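Local coordinates for protein beta-xylanase (Caldicellulosiruptor kristjanssonii, PDB 7NWN) that is a multimodular xylan-degrading enzyme, represented here by a family 9 carbohydrate-binding module that probably holds it to plant cell-wall polysaccharide, at residues Gln56-Phe61 against Leu73-Asp78. Residues are numbered along the deposited sequence; the frame is centred on the assembly and turned at random.
Sequences QTNAKF and LAEVYD. With CA (calcium ion), chain Q.
Strands 58-66 and 69-77 form an antiparallel beta hairpin at the edge of one sheet of this family 9 carbohydrate-binding module, and residues 56-61 and 73-78 pair at its open end, beside a calcium site. Asn58 with Tyr77 and Lys60 with Glu75 are the hydrogen-bonded pairs; Asn58 N reaches Tyr77 O at 3.0 Å and Lys60 N reaches Glu75 O at 2.9 Å, each with a return bond. Ala59 pairs with Val76 between these two, and Phe61 with Ala74 beyond Lys60, both non-hydrogen-bonded. Ala59, Ala74 and Phe61 turn inward to strand 161-171 of the second sheet, where Phe61 stacks on Phe166; the short side chains of Ala59 on Val168 and Ala74 on Phe166 are consistent with its close approach. On the other face, Lys60 and Glu75 extend side by side, and a water bridges Lys60 NZ and Glu75 OE1, while OE2 forms a salt bridge with Arg145. With chi1 at 175°, the Tyr77 ring lies opposite its own amide nitrogen, CD2 obliquely 3.4 Å from Asn58 ND2, the planes 14° apart, and 3.2 Å from Gln56 O in the ring plane. At the calcium end, Thr57 uses both branches: CG2 packs 3.8 Å from Val76 CG1, and OG1 gives a weak hydrogen bond to Asp78 OD1. A valine here would probably keep the packing on Val76 but leave Asp78 OD1 without that second-shell donor. Both Asp78 carboxylate oxygens grip the calcium, OD1 at 2.6 Å and OD2 at 2.5 Å, alongside Asp92 OD1 and the carbonyl oxygens of Val80 and Ala171.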
ATOM      1  N   GLN A  56      11.200 -13.499 -10.880  0.50 44.01           N
ATOM      2  CA  GLN A  56      12.263 -13.088  -9.968  0.50 48.38           C
ATOM      3  C   GLN A  56      11.909 -11.752  -9.292  0.50 43.97           C
ATOM      4  O   GLN A  56      12.717 -11.215  -8.528  0.50 41.07           O
ATOM      5  CB  GLN A  56      13.618 -12.958 -10.669  0.50 49.63           C
ATOM      6  CG  GLN A  56      14.014 -14.121 -11.563  0.50 53.39           C
ATOM      7  CD  GLN A  56      14.860 -15.115 -10.818  0.50 57.44           C
ATOM      8  OE1 GLN A  56      14.368 -15.878  -9.987  0.50 60.55           O
ATOM      9  NE2 GLN A  56      16.148 -15.101 -11.113  0.50 59.59           N
ATOM     10  N   THR A  57      10.726 -11.203  -9.604  1.00 39.28           N
ATOM     11  CA  THR A  57      10.228 -10.012  -8.915  1.00 39.68           C
ATOM     12  C   THR A  57       9.800 -10.368  -7.495  1.00 42.85           C
ATOM     13  O   THR A  57       9.176 -11.392  -7.288  1.00 39.87           O
ATOM     14  CB  THR A  57       9.071  -9.366  -9.672  1.00 38.96           C
ATOM     15  OG1 THR A  57       9.694  -8.957 -10.884  1.00 39.11           O
ATOM     16  CG2 THR A  57       8.438  -8.163  -8.983  1.00 39.23           C
ATOM     17  N   ASN A  58      10.199  -9.550  -6.514  1.00 40.92           N
ATOM     18  CA  ASN A  58       9.698  -9.712  -5.161  1.00 37.96           C
ATOM     19  C   ASN A  58       9.549  -8.318  -4.561  1.00 38.37           C
ATOM     20  O   ASN A  58       9.976  -7.344  -5.186  1.00 40.85           O
ATOM     21  CB  ASN A  58      10.515 -10.668  -4.289  1.00 38.85           C
ATOM     22  CG  ASN A  58      11.951 -10.219  -4.189  1.00 48.00           C
ATOM     23  OD1 ASN A  58      12.290  -9.401  -3.346  1.00 52.77           O
ATOM     24  ND2 ASN A  58      12.789 -10.714  -5.082  1.00 48.09           N
ATOM     25  N   ALA A  59       8.894  -8.241  -3.390  1.00 35.99           N
ATOM     26  CA  ALA A  59       8.533  -6.952  -2.842  1.00 35.25           C
ATOM     27  C   ALA A  59       8.399  -7.066  -1.334  1.00 36.68           C
ATOM     28  O   ALA A  59       8.245  -8.163  -0.801  1.00 35.76           O
ATOM     29  CB  ALA A  59       7.234  -6.467  -3.445  1.00 32.30           C
ATOM     30  N   LYS A  60       8.410  -5.897  -0.685  0.50 34.69           N
ATOM     31  CA  LYS A  60       8.122  -5.785   0.728  0.50 33.50           C
ATOM     32  C   LYS A  60       7.442  -4.441   0.947  0.50 31.93           C
ATOM     33  O   LYS A  60       7.497  -3.555   0.089  0.50 28.76           O
ATOM     34  CB  LYS A  60       9.425  -5.946   1.513  0.50 34.72           C
ATOM     35  CG  LYS A  60      10.616  -5.156   0.962  0.50 44.36           C
ATOM     36  CD  LYS A  60      11.924  -5.396   1.726  0.50 45.13           C
ATOM     37  CE  LYS A  60      13.197  -4.816   1.117  0.50 46.09           C
ATOM     38  NZ  LYS A  60      14.393  -5.173   1.934  0.50 34.82           N
ATOM     39  N   PHE A  61       6.785  -4.295   2.093  1.00 32.58           N
ATOM     40  CA  PHE A  61       6.187  -3.000   2.384  1.00 33.85           C
ATOM     41  C   PHE A  61       6.076  -2.849   3.892  1.00 36.43           C
ATOM     42  O   PHE A  61       6.028  -3.858   4.607  1.00 34.60           O
ATOM     43  CB  PHE A  61       4.842  -2.840   1.663  1.00 32.62           C
ATOM     44  CG  PHE A  61       3.755  -3.717   2.229  1.00 34.89           C
ATOM     45  CD1 PHE A  61       3.578  -5.020   1.770  1.00 35.05           C
ATOM     46  CD2 PHE A  61       2.914  -3.238   3.234  1.00 34.01           C
ATOM     47  CE1 PHE A  61       2.589  -5.835   2.317  1.00 35.79           C
ATOM     48  CE2 PHE A  61       1.915  -4.045   3.781  1.00 36.89           C
ATOM     49  CZ  PHE A  61       1.755  -5.350   3.330  1.00 36.32           C
ATOM     50  N   LEU A  73       5.125   2.243   2.614  1.00 30.14           N
ATOM     51  CA  LEU A  73       6.426   2.296   1.955  1.00 32.81           C
ATOM     52  C   LEU A  73       6.622   0.924   1.310  1.00 33.30           C
ATOM     53  O   LEU A  73       6.655  -0.058   2.046  1.00 34.29           O
ATOM     54  CB  LEU A  73       7.517   2.528   3.012  1.00 31.68           C
ATOM     55  CG  LEU A  73       8.953   2.449   2.475  1.00 37.25           C
ATOM     56  CD1 LEU A  73       9.232   3.735   1.759  1.00 36.84           C
ATOM     57  CD2 LEU A  73       9.924   2.321   3.648  1.00 40.47           C
ATOM     58  N   ALA A  74       6.675   0.868  -0.026  1.00 31.49           N
ATOM     59  CA  ALA A  74       6.885  -0.400  -0.690  1.00 30.10           C
ATOM     60  C   ALA A  74       8.208  -0.342  -1.447  1.00 32.70           C
ATOM     61  O   ALA A  74       8.528   0.668  -2.089  1.00 31.33           O
ATOM     62  CB  ALA A  74       5.713  -0.706  -1.611  1.00 29.29           C
ATOM     63  N   GLU A  75       8.964  -1.449  -1.379  1.00 32.44           N
ATOM     64  CA  GLU A  75      10.084  -1.619  -2.304  1.00 34.70           C
ATOM     65  C   GLU A  75       9.901  -2.896  -3.125  1.00 33.48           C
ATOM     66  O   GLU A  75       9.556  -3.969  -2.575  1.00 32.33           O
ATOM     67  CB  GLU A  75      11.399  -1.723  -1.523  1.00 38.78           C
ATOM     68  CG  GLU A  75      11.784  -0.389  -0.966  1.00 43.82           C
ATOM     69  CD  GLU A  75      13.118  -0.309  -0.240  1.00 48.51           C
ATOM     70  OE1 GLU A  75      13.915  -1.243  -0.344  1.00 46.08           O
ATOM     71  OE2 GLU A  75      13.347   0.717   0.403  1.00 43.20           O
ATOM     72  N   VAL A  76      10.158  -2.748  -4.431  1.00 32.47           N
ATOM     73  CA  VAL A  76       9.997  -3.854  -5.348  1.00 34.76           C
ATOM     74  C   VAL A  76      11.367  -4.139  -5.982  1.00 33.97           C
ATOM     75  O   VAL A  76      11.938  -3.242  -6.598  1.00 34.20           O
ATOM     76  CB  VAL A  76       8.948  -3.500  -6.433  1.00 37.24           C
ATOM     77  CG1 VAL A  76       8.776  -4.653  -7.439  1.00 33.68           C
ATOM     78  CG2 VAL A  76       7.587  -3.111  -5.824  1.00 30.93           C
ATOM     79  N   TYR A  77      11.820  -5.387  -5.885  1.00 33.54           N
ATOM     80  CA  TYR A  77      12.925  -5.896  -6.681  1.00 35.62           C
ATOM     81  C   TYR A  77      12.354  -6.427  -7.998  1.00 39.21           C
ATOM     82  O   TYR A  77      11.560  -7.368  -8.008  1.00 41.11           O
ATOM     83  CB  TYR A  77      13.652  -6.986  -5.885  1.00 40.91           C
ATOM     84  CG  TYR A  77      14.736  -7.669  -6.679  1.00 46.94           C
ATOM     85  CD1 TYR A  77      16.028  -7.150  -6.728  1.00 50.62           C
ATOM     86  CD2 TYR A  77      14.458  -8.830  -7.407  1.00 52.42           C
ATOM     87  CE1 TYR A  77      17.024  -7.761  -7.481  1.00 46.76           C
ATOM     88  CE2 TYR A  77      15.432  -9.441  -8.180  1.00 53.11           C
ATOM     89  CZ  TYR A  77      16.716  -8.903  -8.211  1.00 58.57           C
ATOM     90  OH  TYR A  77      17.674  -9.498  -8.977  1.00 61.03           O
ATOM     91  N   ASP A  78      12.764  -5.791  -9.102  1.00 36.01           N
ATOM     92  CA  ASP A  78      12.230  -6.034 -10.415  1.00 43.18           C
ATOM     93  C   ASP A  78      13.257  -5.526 -11.421  1.00 48.77           C
ATOM     94  O   ASP A  78      13.347  -4.330 -11.670  1.00 42.47           O
ATOM     95  CB  ASP A  78      10.877  -5.361 -10.597  1.00 40.58           C
ATOM     96  CG  ASP A  78      10.158  -5.688 -11.912  1.00 48.15           C
ATOM     97  OD1 ASP A  78      10.696  -6.439 -12.775  1.00 49.51           O
ATOM     98  OD2 ASP A  78       9.043  -5.197 -12.048  1.00 55.31           O
TER
HETATM   99 CA    CA Q 316       8.814  -5.806 -14.436  1.00 50.34          CA
HETATM  100  O   HOH W   1      15.579  -2.629   1.688  1.00 63.77           O
HETATM  101  O   HOH W   2       9.961  -8.044 -15.053  1.00 35.41           O